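Local atomic coordinates of periplasmic oligopeptide-binding protein (Burkholderia pseudomallei, PDB entry 3ZS6), a protein that probably binds oligopeptides in the periplasm and delivers them to an ABC transporter for uptake into the cell. Residues 101-106 against 407-412. Sequence-based numbering, arbitrary orientation.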
# COMPACT_ATOMS: atom_id res chain seq x y z
N TYR A 101 3.04 -8.90 -6.60
CA TYR A 101 3.12 -8.75 -5.14
C TYR A 101 3.74 -9.95 -4.44
O TYR A 101 3.25 -10.38 -3.40
CB TYR A 101 1.75 -8.44 -4.53
CG TYR A 101 1.79 -7.33 -3.50
CD1 TYR A 101 1.72 -5.99 -3.89
CD2 TYR A 101 1.91 -7.60 -2.14
CE1 TYR A 101 1.76 -4.97 -2.97
CE2 TYR A 101 1.95 -6.57 -1.20
CZ TYR A 101 1.86 -5.26 -1.63
OH TYR A 101 1.90 -4.21 -0.73
N THR A 102 4.82 -10.48 -5.00
CA THR A 102 5.51 -11.60 -4.37
C THR A 102 6.22 -11.21 -3.07
O THR A 102 6.67 -12.07 -2.32
CB THR A 102 6.52 -12.25 -5.33
OG1 THR A 102 7.42 -11.25 -5.82
CG2 THR A 102 5.81 -12.91 -6.52
N ILE A 103 6.32 -9.91 -2.80
CA ILE A 103 7.05 -9.44 -1.63
C ILE A 103 6.55 -10.04 -0.31
O ILE A 103 7.35 -10.34 0.58
CB ILE A 103 7.06 -7.89 -1.52
CG1 ILE A 103 5.63 -7.35 -1.52
CG2 ILE A 103 7.89 -7.28 -2.67
CD1 ILE A 103 5.53 -5.85 -1.28
N LEU A 104 5.24 -10.22 -0.19
CA LEU A 104 4.68 -10.73 1.07
C LEU A 104 5.02 -12.20 1.34
O LEU A 104 5.19 -12.59 2.49
CB LEU A 104 3.15 -10.54 1.12
CG LEU A 104 2.69 -9.11 1.41
CD1 LEU A 104 1.17 -9.04 1.58
CD2 LEU A 104 3.40 -8.56 2.63
N VAL A 105 5.13 -13.00 0.29
CA VAL A 105 5.45 -14.41 0.47
C VAL A 105 6.96 -14.61 0.51
O VAL A 105 7.47 -15.68 0.82
CB VAL A 105 4.82 -15.28 -0.64
CG1 VAL A 105 5.63 -15.17 -1.93
CG2 VAL A 105 4.71 -16.73 -0.18
N GLU A 106 7.69 -13.53 0.24
CA GLU A 106 9.15 -13.61 0.15
C GLU A 106 9.81 -14.02 1.46
O GLU A 106 10.91 -14.57 1.46
CB GLU A 106 9.71 -12.27 -0.34
CG GLU A 106 10.87 -12.39 -1.31
CD GLU A 106 11.26 -11.04 -1.90
OE1 GLU A 106 10.47 -10.49 -2.70
OE2 GLU A 106 12.34 -10.52 -1.55
N PHE A 407 1.63 2.70 1.29
CA PHE A 407 1.03 2.47 2.60
C PHE A 407 1.68 1.24 3.21
O PHE A 407 1.81 0.20 2.55
CB PHE A 407 -0.48 2.19 2.46
CG PHE A 407 -1.34 3.40 2.64
CD1 PHE A 407 -1.51 4.30 1.60
CD2 PHE A 407 -1.98 3.65 3.84
CE1 PHE A 407 -2.30 5.43 1.76
CE2 PHE A 407 -2.78 4.77 4.01
CZ PHE A 407 -2.94 5.66 2.97
N ALA A 408 2.09 1.34 4.47
CA ALA A 408 2.68 0.19 5.15
C ALA A 408 1.73 -1.00 5.11
O ALA A 408 0.52 -0.83 5.30
CB ALA A 408 3.00 0.56 6.60
N ASP A 409 2.26 -2.20 4.86
CA ASP A 409 1.46 -3.43 4.87
C ASP A 409 1.40 -4.01 6.28
O ASP A 409 0.60 -4.90 6.57
CB ASP A 409 2.04 -4.48 3.92
CG ASP A 409 1.83 -4.13 2.44
OD1 ASP A 409 0.87 -3.40 2.13
OD2 ASP A 409 2.63 -4.60 1.61
N TYR A 410 2.29 -3.51 7.13
CA TYR A 410 2.42 -3.95 8.52
C TYR A 410 3.33 -2.95 9.20
O TYR A 410 4.05 -2.21 8.53
CB TYR A 410 3.01 -5.36 8.60
CG TYR A 410 4.25 -5.57 7.76
CD1 TYR A 410 5.52 -5.29 8.27
CD2 TYR A 410 4.16 -6.04 6.46
CE1 TYR A 410 6.67 -5.48 7.50
CE2 TYR A 410 5.30 -6.23 5.67
CZ TYR A 410 6.55 -5.95 6.20
OH TYR A 410 7.67 -6.15 5.43
N ASN A 411 3.31 -2.92 10.53
CA ASN A 411 4.01 -1.87 11.25
C ASN A 411 5.45 -2.25 11.55
O ASN A 411 5.80 -2.52 12.69
CB ASN A 411 3.27 -1.48 12.54
CG ASN A 411 3.87 -0.25 13.20
OD1 ASN A 411 4.95 0.23 12.82
ND2 ASN A 411 3.19 0.26 14.22
N ASP A 412 6.26 -2.28 10.50
CA ASP A 412 7.69 -2.47 10.64
C ASP A 412 8.40 -1.88 9.44
O ASP A 412 7.87 -1.89 8.32
CB ASP A 412 8.05 -3.94 10.80
CG ASP A 412 9.55 -4.15 10.98
OD1 ASP A 412 10.06 -3.84 12.07
OD2 ASP A 412 10.21 -4.59 10.01
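At the peptide-binding cleft of this OppA, Tyr101 and Asp409 meet tip to tip, bridging the two lobes beside the bound peptide: the loop that follows helix 82-93 faces the loop leaving strand 401-407. The phenol OH gives a very short hydrogen bond to Asp409 OD2, 2.5 Å from Tyr101 OH to that oxygen, which lies at the edge of the tyrosine ring, near its plane. Ring and carboxylate planes are turned 53° apart. Asp409 CG, anti to its own carbonyl carbon (chi1 -72°), is carried toward the tyrosine. The other carboxylate oxygen, OD1, hydrogen-bonds the backbone of the bound peptide, to which Tyr101 OH also makes a weak bond; the OH–OD2 bond joins two residues that both contact the peptide.

Apolar groups pack beside this polar pair. Ile103 CD1 lies 3.6 Å above the plane of the Tyr101 ring, offset toward its rim, while Leu104 CD2 approaches Asp409 OD2 at 4.2 Å. Leu104 CD2 also comes to the edge of the Tyr410 ring, 4.3 Å from Tyr410 CE2. Phe407 adds backbone hydrogen bonds to the peptide, consistent with the main-chain recognition of varied sequences in the closed, liganded cleft of OppA-type binding proteins.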